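Side-chain contacts in histone-lysine N-methyltransferase, H3 lysine-9 specific SUVH6 (Arabidopsis thaliana, PDB 6A5K), which probably methylates a lysine in the tail of histone H3, using S-adenosylmethionine as methyl donor, and joins this SET-domain activity to an SRA module linked to DNA methylation: residues Phe378-Val383 / Arg451-Ser456; Tyr401-Gly406 / Val478-Gln483. The protein carries 1 engineered substitution. All blocks are in the same frame, centred on the assembly; numbering follows the deposited sequence.

Contacts 1 and 2 lie in the SET domain with their centres about 7 Å apart, and their four segments alternate along the chain. Strands 378-381 and 477-482 are antiparallel neighbours: probable hydrogen bonds run from Ile379 N to Phe480 O (2.8 Å) and from Tyr382 N to Val478 O (2.9 Å). Side chains tie the contacts together as well. The ring of Tyr382 meets that of Phe403 with the planes at about 40°, its hydroxyl makes a weak hydrogen bond to Tyr401 O, and Arg451 forms a cation-pi pair with Tyr401. Both contacts touch S-adenosylmethionine, residues 451-455 of contact 1 along much of its length and Tyr401 of contact 2 at its carboxylate and beside its methyl group.

Contact 1: residues Phe378-Val383 / Arg451-Ser456; sequences FICEYV and RFINHS. With SAM (S-adenosylmethionine), chain F.
Tyr382, just past strand 378-381, and Arg451, in a short 3-10 turn, bring the backbones together with their CA atoms 6.7 Å apart; beyond them the segment 451-456 runs off along S-adenosylmethionine. With CG anti to the backbone N (chi1 -164°), the Tyr382 ring reaches across to the main chain of Arg451, and CE2 lies 4.0 Å from Arg451 CA, approaching obliquely. The long side chain of Arg451 leads away from this meeting, and its NE is bound by Ala443 O. A second apolar touch is made end to end, with Cys380 SG 4.0 Å from Ile453 CD1, both deep in the core. Ile453 thus faces strand 378-381, while its flanking residues grip the cofactor. Asn454 OD1 accepts a hydrogen bond from the cofactor amino N at 2.9 Å, and its ND2 is bonded to Glu491 OE2, which fixes the amide's rotation. The backbone of His455 reads the adenine twice: His455 N donates to N7 of S-adenosylmethionine (3.0 Å, 160°), and the cofactor's N6 donates to His455 O (3.0 Å). Arg451 O comes within 2.9 Å of the cofactor methyl CE, consistent with the carbonyl environment that surrounds the transferable methyl in SET enzymes. The sequence RFINHS matches the conserved SET-domain motif, whose residues 451-455 line the cofactor pocket here. Around the contact, strand 477-482 flanks strand 378-381, strand 365-369 packs on Phe452 and Ile453, and Tyr494 of strand 491-494 touches both Tyr382 and Ile453.

Contact 2: residues Tyr401-Gly406 / Val478-Gln483; sequences YLFDIG and VMFFAQ. With SAM (S-adenosylmethionine), chain F.
Phe403 and Val478 point at each other from opposite directions, and the valine sits over one face of the ring. Val478 CG1 lies 3.8 Å from the centroid of the Phe403 ring and 22° off its normal, a CH-pi contact shifted toward the rim. The second methyl, Val478 CG2, lies past the rim of the ring, 3.6 Å from Phe403 CE1, so the fork of the valine straddles that rim. With CG anti to its own N (chi1 -169°), Phe403 projects its ring across the gap between two strands that are nearly perpendicular (96°) and whose axes stay 10.0 Å apart. Further along strand 477-482, Phe480 swings its ring back toward the same phenylalanine; Phe480 CZ stands 4.2 Å from Phe403 CE2, and the approach is oblique. On the other flank Ile405 gives a looser touch, its CG1 4.4 Å from Val478 CG2. The contact between the strands is therefore wholly apolar and buried, with Ala463 and Ile441 of neighbouring strands adding to it. At the start of segment 401-406, Tyr401 faces the cofactor: its OH donates a hydrogen bond of 2.7 Å to the carboxylate O of S-adenosylmethionine, which lies in the plane of the ring at its edge. Tyr401 CD1 also comes within 3.6 Å of the cofactor methyl CE, approached obliquely. Two small sheets, 385-388/436-442/402-406 and the one containing 477-482, are thus joined where strands 402-406 and 477-482 cross nearly at right angles, through a hydrophobic core beside the cofactor pocket, an arrangement in keeping with the SET fold, which is assembled from several short beta sheets.

Contact 1: residues Phe378-Val383 / Arg451-Ser456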
loop_
_atom_site.group_PDB
_atom_site.type_symbol
_atom_site.label_atom_id
_atom_site.label_comp_id
_atom_site.label_asym_id
_atom_site.label_seq_id
_atom_site.Cartn_x
_atom_site.Cartn_y
_atom_site.Cartn_z
ATOM N N PHE A 378 7.766 -2.496 3.709
ATOM C CA PHE A 378 8.477 -3.637 3.150
ATOM C C PHE A 378 7.559 -4.858 3.102
ATOM O O PHE A 378 6.843 -5.144 4.065
ATOM C CB PHE A 378 9.733 -3.942 3.978
ATOM C CG PHE A 378 10.417 -5.232 3.608
ATOM C CD1 PHE A 378 10.957 -5.409 2.346
ATOM C CD2 PHE A 378 10.537 -6.260 4.534
ATOM C CE1 PHE A 378 11.596 -6.591 2.008
ATOM C CE2 PHE A 378 11.176 -7.441 4.206
ATOM C CZ PHE A 378 11.710 -7.609 2.939
ATOM N N ILE A 379 7.581 -5.569 1.979
ATOM C CA ILE A 379 6.753 -6.762 1.806
ATOM C C ILE A 379 7.584 -8.023 2.020
ATOM O O ILE A 379 7.420 -8.740 3.001
ATOM C CB ILE A 379 6.122 -6.834 0.392
ATOM C CG1 ILE A 379 5.429 -5.513 0.021
ATOM C CG2 ILE A 379 5.175 -8.041 0.301
ATOM C CD1 ILE A 379 4.353 -5.073 1.019
ATOM N N CYS A 380 8.483 -8.276 1.079
ATOM C CA CYS A 380 9.338 -9.456 1.110
ATOM C C CYS A 380 10.471 -9.269 0.120
ATOM O O CYS A 380 10.466 -8.324 -0.663
ATOM C CB CYS A 380 8.548 -10.728 0.765
ATOM S SG CYS A 380 7.942 -10.761 -0.943
ATOM N N GLU A 381 11.432 -10.185 0.162
ATOM C CA GLU A 381 12.527 -10.233 -0.803
ATOM C C GLU A 381 12.168 -11.165 -1.952
ATOM O O GLU A 381 11.349 -12.063 -1.784
ATOM C CB GLU A 381 13.819 -10.710 -0.119
ATOM C CG GLU A 381 15.061 -10.706 -1.006
ATOM C CD GLU A 381 16.352 -10.891 -0.219
ATOM O OE1 GLU A 381 16.283 -11.088 1.011
ATOM O OE2 GLU A 381 17.438 -10.840 -0.832
ATOM N N TYR A 382 12.771 -10.952 -3.121
ATOM C CA TYR A 382 12.746 -11.981 -4.153
ATOM C C TYR A 382 13.922 -12.914 -3.914
ATOM O O TYR A 382 15.061 -12.585 -4.240
ATOM C CB TYR A 382 12.806 -11.383 -5.565
ATOM C CG TYR A 382 12.394 -12.378 -6.629
ATOM C CD1 TYR A 382 13.304 -13.296 -7.145
ATOM C CD2 TYR A 382 11.094 -12.404 -7.112
ATOM C CE1 TYR A 382 12.925 -14.218 -8.109
ATOM C CE2 TYR A 382 10.707 -13.320 -8.074
ATOM C CZ TYR A 382 11.628 -14.223 -8.569
ATOM O OH TYR A 382 11.243 -15.133 -9.526
ATOM N N VAL A 383 13.649 -14.071 -3.323
ATOM C CA VAL A 383 14.717 -15.001 -2.970
ATOM C C VAL A 383 14.779 -16.166 -3.950
ATOM O O VAL A 383 13.746 -16.709 -4.348
ATOM C CB VAL A 383 14.535 -15.533 -1.529
ATOM C CG1 VAL A 383 15.538 -16.642 -1.223
ATOM C CG2 VAL A 383 14.677 -14.398 -0.525
ATOM N N ARG A 451 8.339 -15.519 -5.493
ATOM C CA ARG A 451 8.181 -16.144 -6.804
ATOM C C ARG A 451 6.715 -16.129 -7.263
ATOM O O ARG A 451 6.431 -16.324 -8.435
ATOM C CB ARG A 451 8.711 -17.594 -6.797
ATOM C CG ARG A 451 7.771 -18.592 -6.117
ATOM C CD ARG A 451 8.467 -19.909 -5.739
ATOM N NE ARG A 451 8.916 -20.684 -6.896
ATOM C CZ ARG A 451 8.112 -21.406 -7.675
ATOM N NH1 ARG A 451 6.806 -21.430 -7.446
ATOM N NH2 ARG A 451 8.608 -22.084 -8.701
ATOM N N PHE A 452 5.784 -15.899 -6.344
ATOM C CA PHE A 452 4.362 -16.002 -6.684
ATOM C C PHE A 452 3.696 -14.660 -6.981
ATOM O O PHE A 452 2.531 -14.624 -7.375
ATOM C CB PHE A 452 3.599 -16.707 -5.559
ATOM C CG PHE A 452 3.854 -18.181 -5.483
ATOM C CD1 PHE A 452 4.541 -18.725 -4.410
ATOM C CD2 PHE A 452 3.398 -19.027 -6.483
ATOM C CE1 PHE A 452 4.775 -20.090 -4.335
ATOM C CE2 PHE A 452 3.626 -20.396 -6.415
ATOM C CZ PHE A 452 4.315 -20.926 -5.340
ATOM N N ILE A 453 4.423 -13.558 -6.799
ATOM C CA ILE A 453 3.845 -12.227 -7.052
ATOM C C ILE A 453 3.670 -11.991 -8.556
ATOM O O ILE A 453 4.630 -12.081 -9.330
ATOM C CB ILE A 453 4.714 -11.099 -6.451
ATOM C CG1 ILE A 453 4.901 -11.312 -4.946
ATOM C CG2 ILE A 453 4.084 -9.723 -6.719
ATOM C CD1 ILE A 453 5.933 -10.381 -4.324
ATOM N N ASN A 454 2.435 -11.715 -8.965
ATOM C CA ASN A 454 2.107 -11.548 -10.377
ATOM C C ASN A 454 2.431 -10.157 -10.913
ATOM O O ASN A 454 2.726 -9.244 -10.157
ATOM C CB ASN A 454 0.622 -11.864 -10.608
ATOM C CG ASN A 454 0.339 -13.359 -10.586
ATOM O OD1 ASN A 454 1.168 -14.157 -11.021
ATOM N ND2 ASN A 454 -0.826 -13.744 -10.075
ATOM N N HIS A 455 2.377 -10.007 -12.229
ATOM C CA HIS A 455 2.581 -8.708 -12.856
ATOM C C HIS A 455 1.290 -7.893 -12.917
ATOM O O HIS A 455 0.205 -8.446 -13.126
ATOM C CB HIS A 455 3.123 -8.867 -14.278
ATOM C CG HIS A 455 2.948 -7.636 -15.117
ATOM N ND1 HIS A 455 3.851 -6.594 -15.098
ATOM C CD2 HIS A 455 1.954 -7.260 -15.961
ATOM C CE1 HIS A 455 3.436 -5.638 -15.912
ATOM N NE2 HIS A 455 2.287 -6.014 -16.447
ATOM N N SER A 456 1.416 -6.579 -12.766
ATOM C CA SER A 456 0.317 -5.682 -13.109
ATOM C C SER A 456 0.819 -4.426 -13.819
ATOM O O SER A 456 1.912 -3.919 -13.526
ATOM C CB SER A 456 -0.473 -5.284 -11.864
ATOM O OG SER A 456 -1.531 -4.398 -12.209
HETATM N N SAM F . 1.115 -17.028 -11.297
HETATM C CA SAM F . 2.385 -17.714 -10.997
HETATM C C SAM F . 2.198 -19.124 -10.435
HETATM O O SAM F . 3.170 -19.767 -10.012
HETATM O OXT SAM F . 1.081 -19.646 -10.383
HETATM C CB SAM F . 3.228 -16.881 -10.032
HETATM C CG SAM F . 3.937 -15.744 -10.755
HETATM S SD SAM F . 5.175 -16.469 -11.856
HETATM C CE SAM F . 6.614 -15.599 -11.247
HETATM C "C5'" SAM F . 4.989 -15.590 -13.416
HETATM C "C4'" SAM F . 3.922 -16.240 -14.274
HETATM O "O4'" SAM F . 2.634 -15.910 -13.772
HETATM C "C3'" SAM F . 3.978 -15.727 -15.700
HETATM O "O3'" SAM F . 4.841 -16.512 -16.490
HETATM C "C2'" SAM F . 2.541 -15.876 -16.126
HETATM O "O2'" SAM F . 2.322 -17.229 -16.455
HETATM C "C1'" SAM F . 1.776 -15.599 -14.850
HETATM N N9 SAM F . 1.412 -14.168 -14.784
HETATM C C8 SAM F . 1.845 -13.239 -13.876
HETATM N N7 SAM F . 1.275 -12.040 -14.172
HETATM C C5 SAM F . 0.497 -12.193 -15.270
HETATM C C6 SAM F . -0.302 -11.317 -15.997
HETATM N N6 SAM F . -0.408 -10.033 -15.650
HETATM N N1 SAM F . -0.978 -11.781 -17.103
HETATM C C2 SAM F . -0.883 -13.108 -17.476
HETATM N N3 SAM F . -0.097 -13.978 -16.746
HETATM C C4 SAM F . 0.575 -13.532 -15.659
#

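Contact 2: residues Tyr401-Gly406 / Val478-Gln483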
loop_
_atom_site.group_PDB
_atom_site.type_symbol
_atom_site.label_atom_id
_atom_site.label_comp_id
_atom_site.label_asym_id
_atom_site.label_seq_id
_atom_site.Cartn_x
_atom_site.Cartn_y
_atom_site.Cartn_z
ATOM N N TYR A 401 10.148 -17.892 -13.531
ATOM C CA TYR A 401 10.544 -17.522 -12.177
ATOM C C TYR A 401 11.912 -16.857 -12.127
ATOM O O TYR A 401 12.698 -17.091 -11.212
ATOM C CB TYR A 401 10.508 -18.757 -11.271
ATOM C CG TYR A 401 9.128 -19.361 -11.198
ATOM C CD1 TYR A 401 8.127 -18.762 -10.437
ATOM C CD2 TYR A 401 8.807 -20.502 -11.922
ATOM C CE1 TYR A 401 6.854 -19.300 -10.381
ATOM C CE2 TYR A 401 7.534 -21.042 -11.872
ATOM C CZ TYR A 401 6.564 -20.435 -11.099
ATOM O OH TYR A 401 5.296 -20.970 -11.047
ATOM N N LEU A 402 12.184 -16.018 -13.119
ATOM C CA LEU A 402 13.433 -15.273 -13.166
ATOM C C LEU A 402 13.194 -13.793 -12.857
ATOM O O LEU A 402 12.281 -13.180 -13.408
ATOM C CB LEU A 402 14.091 -15.410 -14.541
ATOM C CG LEU A 402 14.426 -16.814 -15.035
ATOM C CD1 LEU A 402 15.027 -16.738 -16.433
ATOM C CD2 LEU A 402 15.375 -17.516 -14.059
ATOM N N PHE A 403 13.998 -13.233 -11.962
ATOM C CA PHE A 403 14.023 -11.787 -11.769
ATOM C C PHE A 403 15.327 -11.242 -12.332
ATOM O O PHE A 403 16.399 -11.481 -11.777
ATOM C CB PHE A 403 13.884 -11.398 -10.294
ATOM C CG PHE A 403 13.635 -9.926 -10.081
ATOM C CD1 PHE A 403 14.684 -9.020 -10.082
ATOM C CD2 PHE A 403 12.343 -9.447 -9.892
ATOM C CE1 PHE A 403 14.457 -7.662 -9.891
ATOM C CE2 PHE A 403 12.109 -8.095 -9.699
ATOM C CZ PHE A 403 13.170 -7.204 -9.696
ATOM N N ASP A 404 15.221 -10.511 -13.435
ATOM C CA ASP A 404 16.376 -9.894 -14.075
ATOM C C ASP A 404 16.767 -8.650 -13.275
ATOM O O ASP A 404 16.021 -7.675 -13.243
ATOM C CB ASP A 404 16.035 -9.545 -15.532
ATOM C CG ASP A 404 17.236 -9.072 -16.335
ATOM O OD1 ASP A 404 18.096 -8.347 -15.800
ATOM O OD2 ASP A 404 17.308 -9.425 -17.527
ATOM N N ILE A 405 17.925 -8.687 -12.623
ATOM C CA ILE A 405 18.348 -7.583 -11.756
ATOM C C ILE A 405 18.754 -6.351 -12.574
ATOM O O ILE A 405 19.399 -6.475 -13.614
ATOM C CB ILE A 405 19.529 -8.005 -10.844
ATOM C CG1 ILE A 405 19.113 -9.168 -9.929
ATOM C CG2 ILE A 405 20.048 -6.829 -10.030
ATOM C CD1 ILE A 405 20.240 -9.687 -9.050
ATOM N N GLY A 406 18.348 -5.169 -12.116
ATOM C CA GLY A 406 18.829 -3.918 -12.685
ATOM C C GLY A 406 17.831 -3.124 -13.506
ATOM O O GLY A 406 16.861 -3.678 -14.032
ATOM N N VAL A 478 16.803 -7.795 -3.836
ATOM C CA VAL A 478 15.607 -7.231 -4.460
ATOM C C VAL A 478 14.476 -7.237 -3.434
ATOM O O VAL A 478 13.960 -8.293 -3.070
ATOM C CB VAL A 478 15.224 -8.008 -5.735
ATOM C CG1 VAL A 478 13.869 -7.553 -6.278
ATOM C CG2 VAL A 478 16.325 -7.832 -6.792
HETATM N N MSE A 479 14.119 -6.051 -2.946
HETATM C CA MSE A 479 13.146 -5.918 -1.865
HETATM C C MSE A 479 11.888 -5.230 -2.370
HETATM O O MSE A 479 11.973 -4.149 -2.947
HETATM C CB MSE A 479 13.742 -5.110 -0.709
HETATM C CG MSE A 479 15.122 -5.609 -0.249
HETATM SE SE MSE A 479 14.992 -7.430 0.395
HETATM C CE MSE A 479 16.432 -7.423 1.720
ATOM N N PHE A 480 10.721 -5.823 -2.137
ATOM C CA PHE A 480 9.481 -5.182 -2.574
ATOM C C PHE A 480 8.883 -4.254 -1.519
ATOM O O PHE A 480 8.857 -4.582 -0.329
ATOM C CB PHE A 480 8.456 -6.240 -2.972
ATOM C CG PHE A 480 8.904 -7.093 -4.109
ATOM C CD1 PHE A 480 8.883 -6.598 -5.402
ATOM C CD2 PHE A 480 9.362 -8.383 -3.893
ATOM C CE1 PHE A 480 9.298 -7.376 -6.462
ATOM C CE2 PHE A 480 9.787 -9.160 -4.948
ATOM C CZ PHE A 480 9.752 -8.658 -6.232
ATOM N N PHE A 481 8.402 -3.098 -1.978
ATOM C CA PHE A 481 7.752 -2.103 -1.125
ATOM C C PHE A 481 6.367 -1.732 -1.671
ATOM O O PHE A 481 6.166 -1.686 -2.884
ATOM C CB PHE A 481 8.596 -0.825 -1.031
ATOM C CG PHE A 481 9.821 -0.956 -0.170
ATOM C CD1 PHE A 481 11.006 -1.457 -0.699
ATOM C CD2 PHE A 481 9.793 -0.557 1.157
ATOM C CE1 PHE A 481 12.138 -1.575 0.089
ATOM C CE2 PHE A 481 10.930 -0.671 1.952
ATOM C CZ PHE A 481 12.094 -1.171 1.420
ATOM N N ALA A 482 5.428 -1.439 -0.776
ATOM C CA ALA A 482 4.111 -0.937 -1.183
ATOM C C ALA A 482 4.171 0.517 -1.663
ATOM O O ALA A 482 4.811 1.359 -1.029
ATOM C CB ALA A 482 3.117 -1.066 -0.027
ATOM N N GLN A 483 3.498 0.822 -2.773
ATOM C CA GLN A 483 3.377 2.213 -3.212
ATOM C C GLN A 483 1.932 2.733 -3.134
ATOM O O GLN A 483 1.610 3.785 -3.685
ATOM C CB GLN A 483 3.940 2.393 -4.634
ATOM C CG GLN A 483 3.272 1.582 -5.745
ATOM C CD GLN A 483 3.786 1.987 -7.124
ATOM O OE1 GLN A 483 4.797 2.684 -7.240
ATOM N NE2 GLN A 483 3.086 1.567 -8.171
HETATM N N SAM F . 1.115 -17.028 -11.297
HETATM C CA SAM F . 2.385 -17.714 -10.997
HETATM C C SAM F . 2.198 -19.124 -10.435
HETATM O O SAM F . 3.170 -19.767 -10.012
HETATM O OXT SAM F . 1.081 -19.646 -10.383
HETATM C CB SAM F . 3.228 -16.881 -10.032
HETATM C CG SAM F . 3.937 -15.744 -10.755
HETATM S SD SAM F . 5.175 -16.469 -11.856
HETATM C CE SAM F . 6.614 -15.599 -11.247
HETATM C "C5'" SAM F . 4.989 -15.590 -13.416
HETATM C "C4'" SAM F . 3.922 -16.240 -14.274
HETATM O "O4'" SAM F . 2.634 -15.910 -13.772
HETATM C "C3'" SAM F . 3.978 -15.727 -15.700
HETATM O "O3'" SAM F . 4.841 -16.512 -16.490
HETATM C "C2'" SAM F . 2.541 -15.876 -16.126
HETATM O "O2'" SAM F . 2.322 -17.229 -16.455
HETATM C "C1'" SAM F . 1.776 -15.599 -14.850
HETATM N N9 SAM F . 1.412 -14.168 -14.784
HETATM C C8 SAM F . 1.845 -13.239 -13.876
HETATM N N7 SAM F . 1.275 -12.040 -14.172
HETATM C C5 SAM F . 0.497 -12.193 -15.270
HETATM C C6 SAM F . -0.302 -11.317 -15.997
HETATM N N6 SAM F . -0.408 -10.033 -15.650
HETATM N N1 SAM F . -0.978 -11.781 -17.103
HETATM C C2 SAM F . -0.883 -13.108 -17.476
HETATM N N3 SAM F . -0.097 -13.978 -16.746
HETATM C C4 SAM F . 0.575 -13.532 -15.659
#